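Local coordinates for sphingomyelinase C (Streptomyces griseocarneus, PDB 7CNE), which is a sphingomyelinase C by name and belongs to the endonuclease/exonuclease/phosphatase family of DNase I-like proteins, at residues A121-Y134 with V146-C158. Residues are numbered along the deposited sequence; the frame is centred on the assembly and turned at random.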
loop_
_atom_site.group_PDB
_atom_site.type_symbol
_atom_site.label_atom_id
_atom_site.label_comp_id
_atom_site.label_asym_id
_atom_site.label_seq_id
_atom_site.Cartn_x
_atom_site.Cartn_y
_atom_site.Cartn_z
ATOM N N ALA A 121 -13.370 -6.921 8.539
ATOM C CA ALA A 121 -12.017 -7.440 8.708
ATOM C C ALA A 121 -12.070 -8.600 9.693
ATOM O O ALA A 121 -13.019 -8.724 10.468
ATOM C CB ALA A 121 -11.050 -6.359 9.206
ATOM N N CYS A 122 -11.035 -9.443 9.657
ATOM C CA CYS A 122 -10.959 -10.618 10.517
ATOM C C CYS A 122 -9.537 -10.790 11.033
ATOM O O CYS A 122 -8.591 -10.162 10.547
ATOM C CB CYS A 122 -11.420 -11.894 9.794
ATOM S SG CYS A 122 -10.487 -12.338 8.290
ATOM N N GLY A 123 -9.399 -11.669 12.027
ATOM C CA GLY A 123 -8.101 -11.920 12.618
ATOM C C GLY A 123 -7.511 -10.650 13.182
ATOM O O GLY A 123 -8.216 -9.809 13.748
ATOM N N ALA A 124 -6.198 -10.485 12.987
ATOM C CA ALA A 124 -5.488 -9.338 13.543
ATOM C C ALA A 124 -5.947 -8.026 12.928
ATOM O O ALA A 124 -5.944 -6.990 13.606
ATOM C CB ALA A 124 -3.980 -9.502 13.339
ATOM N N ASP A 125 -6.329 -8.043 11.649
ATOM C CA ASP A 125 -6.713 -6.811 10.969
ATOM C C ASP A 125 -7.912 -6.139 11.638
ATOM O O ASP A 125 -8.026 -4.907 11.628
ATOM C CB ASP A 125 -7.044 -7.102 9.503
ATOM C CG ASP A 125 -5.889 -7.740 8.747
ATOM O OD1 ASP A 125 -5.260 -8.697 9.282
ATOM O OD2 ASP A 125 -5.637 -7.298 7.602
ATOM N N TRP A 126 -8.846 -6.929 12.166
ATOM C CA TRP A 126 -10.046 -6.344 12.766
ATOM C C TRP A 126 -9.695 -5.429 13.929
ATOM O O TRP A 126 -10.294 -4.360 14.090
ATOM C CB TRP A 126 -10.995 -7.444 13.240
ATOM C CG TRP A 126 -12.173 -6.936 14.051
ATOM C CD1 TRP A 126 -12.335 -7.017 15.408
ATOM C CD2 TRP A 126 -13.353 -6.291 13.548
ATOM N NE1 TRP A 126 -13.535 -6.448 15.781
ATOM C CE2 TRP A 126 -14.181 -6.000 14.659
ATOM C CE3 TRP A 126 -13.790 -5.928 12.268
ATOM C CZ2 TRP A 126 -15.418 -5.361 14.527
ATOM C CZ3 TRP A 126 -15.020 -5.290 12.139
ATOM C CH2 TRP A 126 -15.819 -5.018 13.263
ATOM N N TRP A 127 -8.730 -5.832 14.751
ATOM C CA TRP A 127 -8.451 -5.122 15.992
ATOM C C TRP A 127 -7.670 -3.837 15.778
ATOM O O TRP A 127 -7.476 -3.082 16.735
ATOM C CB TRP A 127 -7.718 -6.068 16.958
ATOM C CG TRP A 127 -8.573 -7.274 17.186
ATOM C CD1 TRP A 127 -8.380 -8.529 16.688
ATOM C CD2 TRP A 127 -9.816 -7.304 17.891
ATOM N NE1 TRP A 127 -9.422 -9.353 17.067
ATOM C CE2 TRP A 127 -10.312 -8.623 17.811
ATOM C CE3 TRP A 127 -10.550 -6.348 18.602
ATOM C CZ2 TRP A 127 -11.504 -9.009 18.421
ATOM C CZ3 TRP A 127 -11.735 -6.738 19.209
ATOM C CH2 TRP A 127 -12.199 -8.053 19.109
ATOM N N SER A 128 -7.254 -3.544 14.553
ATOM C CA SER A 128 -6.486 -2.343 14.278
ATOM C C SER A 128 -7.268 -1.450 13.317
ATOM O O SER A 128 -8.285 -1.853 12.748
ATOM C CB SER A 128 -5.100 -2.707 13.728
ATOM O OG SER A 128 -5.183 -3.252 12.429
ATOM N N ASN A 129 -6.799 -0.216 13.149
ATOM C CA ASN A 129 -7.515 0.758 12.320
ATOM C C ASN A 129 -7.096 0.648 10.854
ATOM O O ASN A 129 -6.733 1.639 10.214
ATOM C CB ASN A 129 -7.285 2.169 12.849
ATOM C CG ASN A 129 -8.327 2.601 13.865
ATOM O OD1 ASN A 129 -9.435 2.046 13.930
ATOM N ND2 ASN A 129 -7.976 3.601 14.674
ATOM N N LYS A 130 -7.137 -0.575 10.317
ATOM C CA LYS A 130 -6.860 -0.787 8.903
ATOM C C LYS A 130 -7.935 -0.109 8.063
ATOM O O LYS A 130 -9.115 -0.100 8.424
ATOM C CB LYS A 130 -6.797 -2.288 8.592
ATOM C CG LYS A 130 -5.470 -2.965 8.974
ATOM C CD LYS A 130 -4.358 -2.517 8.026
ATOM C CE LYS A 130 -2.997 -3.015 8.482
ATOM N NZ LYS A 130 -2.708 -4.391 8.011
ATOM N N GLY A 131 -7.527 0.482 6.944
ATOM C CA GLY A 131 -8.472 1.228 6.143
ATOM C C GLY A 131 -7.861 1.770 4.874
ATOM O O GLY A 131 -6.892 1.199 4.361
ATOM N N PHE A 132 -8.410 2.862 4.348
ATOM C CA PHE A 132 -7.844 3.461 3.151
ATOM C C PHE A 132 -7.810 4.977 3.277
ATOM O O PHE A 132 -8.570 5.583 4.042
ATOM C CB PHE A 132 -8.593 3.032 1.863
ATOM C CG PHE A 132 -10.075 3.336 1.841
ATOM C CD1 PHE A 132 -10.998 2.417 2.329
ATOM C CD2 PHE A 132 -10.550 4.502 1.264
ATOM C CE1 PHE A 132 -12.357 2.679 2.276
ATOM C CE2 PHE A 132 -11.925 4.762 1.206
ATOM C CZ PHE A 132 -12.820 3.843 1.714
ATOM N N ALA A 133 -6.872 5.573 2.550
ATOM C CA ALA A 133 -6.780 7.014 2.403
ATOM C C ALA A 133 -7.312 7.394 1.033
ATOM O O ALA A 133 -7.048 6.705 0.047
ATOM C CB ALA A 133 -5.333 7.494 2.547
ATOM N N TYR A 134 -8.055 8.496 0.975
ATOM C CA TYR A 134 -8.569 9.042 -0.276
ATOM C C TYR A 134 -7.966 10.420 -0.471
ATOM O O TYR A 134 -8.154 11.295 0.377
ATOM C CB TYR A 134 -10.092 9.144 -0.248
ATOM C CG TYR A 134 -10.702 9.891 -1.411
ATOM C CD1 TYR A 134 -10.688 9.347 -2.693
ATOM C CD2 TYR A 134 -11.337 11.118 -1.225
ATOM C CE1 TYR A 134 -11.264 10.001 -3.757
ATOM C CE2 TYR A 134 -11.910 11.796 -2.299
ATOM C CZ TYR A 134 -11.869 11.227 -3.557
ATOM O OH TYR A 134 -12.448 11.868 -4.629
ATOM N N VAL A 146 -6.809 9.266 -5.849
ATOM C CA VAL A 146 -6.044 8.088 -5.461
ATOM C C VAL A 146 -6.623 7.546 -4.169
ATOM O O VAL A 146 -6.830 8.305 -3.218
ATOM C CB VAL A 146 -4.544 8.401 -5.285
ATOM C CG1 VAL A 146 -3.787 7.145 -4.854
ATOM C CG2 VAL A 146 -3.961 8.945 -6.571
ATOM N N VAL A 147 -6.889 6.241 -4.136
ATOM C CA VAL A 147 -7.156 5.515 -2.896
ATOM C C VAL A 147 -5.934 4.656 -2.609
ATOM O O VAL A 147 -5.521 3.854 -3.453
ATOM C CB VAL A 147 -8.422 4.647 -2.986
ATOM C CG1 VAL A 147 -8.617 3.836 -1.676
ATOM C CG2 VAL A 147 -9.653 5.504 -3.301
ATOM N N GLY A 148 -5.352 4.821 -1.431
ATOM C CA GLY A 148 -4.219 4.015 -0.999
ATOM C C GLY A 148 -4.679 3.121 0.136
ATOM O O GLY A 148 -5.398 3.572 1.028
ATOM N N THR A 149 -4.278 1.854 0.105
ATOM C CA THR A 149 -4.799 0.946 1.118
ATOM C C THR A 149 -3.873 -0.247 1.305
ATOM O O THR A 149 -2.873 -0.427 0.599
ATOM C CB THR A 149 -6.222 0.475 0.768
ATOM O OG1 THR A 149 -6.831 -0.119 1.923
ATOM C CG2 THR A 149 -6.198 -0.553 -0.362
ATOM N N HIS A 150 -4.223 -1.035 2.314
ATOM C CA HIS A 150 -3.615 -2.321 2.620
ATOM C C HIS A 150 -4.785 -3.213 3.022
ATOM O O HIS A 150 -5.350 -3.029 4.099
ATOM C CB HIS A 150 -2.593 -2.180 3.753
ATOM C CG HIS A 150 -1.850 -3.440 4.068
ATOM N ND1 HIS A 150 -1.032 -3.559 5.174
ATOM C CD2 HIS A 150 -1.787 -4.629 3.420
ATOM C CE1 HIS A 150 -0.509 -4.773 5.202
ATOM N NE2 HIS A 150 -0.944 -5.440 4.145
ATOM N N ALA A 151 -5.178 -4.133 2.152
ATOM C CA ALA A 151 -6.391 -4.914 2.359
ATOM C C ALA A 151 -6.141 -6.102 3.296
ATOM O O ALA A 151 -5.009 -6.406 3.683
ATOM C CB ALA A 151 -6.953 -5.394 1.013
ATOM N N GLN A 152 -7.236 -6.764 3.671
ATOM C CA GLN A 152 -7.211 -7.832 4.670
ATOM C C GLN A 152 -6.156 -8.898 4.365
ATOM O O GLN A 152 -6.106 -9.446 3.263
ATOM C CB GLN A 152 -8.598 -8.479 4.742
ATOM C CG GLN A 152 -8.659 -9.780 5.555
ATOM C CD GLN A 152 -8.547 -9.520 7.033
ATOM O OE1 GLN A 152 -9.247 -8.667 7.560
ATOM N NE2 GLN A 152 -7.655 -10.246 7.715
ATOM N N SER A 153 -5.333 -9.214 5.360
ATOM C CA SER A 153 -4.329 -10.253 5.188
ATOM C C SER A 153 -4.938 -11.635 5.426
ATOM O O SER A 153 -6.001 -11.782 6.033
ATOM C CB SER A 153 -3.148 -10.034 6.140
ATOM O OG SER A 153 -3.560 -10.179 7.492
ATOM N N THR A 154 -4.255 -12.659 4.918
ATOM C CA THR A 154 -4.701 -14.041 5.103
ATOM C C THR A 154 -4.165 -14.530 6.449
ATOM O O THR A 154 -3.142 -15.210 6.550
ATOM C CB THR A 154 -4.254 -14.902 3.926
ATOM O OG1 THR A 154 -4.852 -14.378 2.732
ATOM C CG2 THR A 154 -4.710 -16.354 4.098
ATOM N N ASP A 155 -4.899 -14.174 7.504
ATOM C CA ASP A 155 -4.409 -14.197 8.876
ATOM C C ASP A 155 -4.850 -15.443 9.632
ATOM O O ASP A 155 -5.915 -16.012 9.378
ATOM C CB ASP A 155 -4.889 -12.962 9.642
ATOM C CG ASP A 155 -4.339 -12.914 11.051
ATOM O OD1 ASP A 155 -3.124 -12.675 11.181
ATOM O OD2 ASP A 155 -5.101 -13.148 12.020
ATOM N N SER A 156 -4.015 -15.826 10.601
ATOM C CA SER A 156 -4.251 -16.999 11.436
ATOM C C SER A 156 -5.587 -16.931 12.164
ATOM O O SER A 156 -6.230 -17.967 12.383
ATOM C CB SER A 156 -3.112 -17.123 12.449
ATOM O OG SER A 156 -2.874 -18.476 12.778
ATOM N N GLY A 157 -6.006 -15.733 12.569
ATOM C CA GLY A 157 -7.233 -15.524 13.305
ATOM C C GLY A 157 -8.482 -15.507 12.467
ATOM O O GLY A 157 -9.587 -15.440 13.015
ATOM N N CYS A 158 -8.348 -15.559 11.145
ATOM C CA CYS A 158 -9.500 -15.646 10.264
ATOM C C CYS A 158 -9.902 -17.106 10.100
ATOM O O CYS A 158 -9.046 -17.988 10.016
ATOM C CB CYS A 158 -9.191 -15.034 8.898
ATOM S SG CYS A 158 -8.772 -13.264 8.935
HETATM O O HOH W 1 -3.712 -6.040 6.164
HETATM O O HOH W 2 -7.326 -4.785 6.297
#
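C122 is bonded to C158 through a disulfide, SG to SG, with a torsion of 94° about the S–S bond; it ties together the loops at the open end of the antiparallel hairpin 131-139/142-150, part of one of the two large sheets of this DNase I-like fold. The Q152 side chain, whose chain bends at its second torsion (chi2 73°), brings its amide to the backbone of C122: OE1 accepts from C122 N at 2.9 Å, NE2 donates to C122 O at 3.0 Å, and NE2 also reaches S153 O, which holds both ends of the amide. At G123, whose phi is positive, CA passes 3.3 Å from D155 OD2. That oxygen takes A124 N on one face of the carboxylate and G157 N, closing an Asx turn, on the other. D125 pairs both oxygens with S153: OD1 receives the hydroxyl OG on its syn lone pair, while OD2 is met by S153 N from above the carboxylate plane. A water links D125 OD2, K130 NZ and A151 O, and lies over one face of the H150 ring, whose NE2 bonds a bound succinic acid. T149 OG1 donates to G131 O at 2.8 Å. V147 sends one methyl to each of two rings that both meet F177 edge-to-face: CG1 touches F132 CD2 at 3.6 Å. A133 and G148 form a hydrogen-bonded antiparallel pair (A133 N to G148 O and G148 N to A133 O, both 2.9 Å). V147 CG2 sits at the Y134 ring edge, 4.0 Å from CD1.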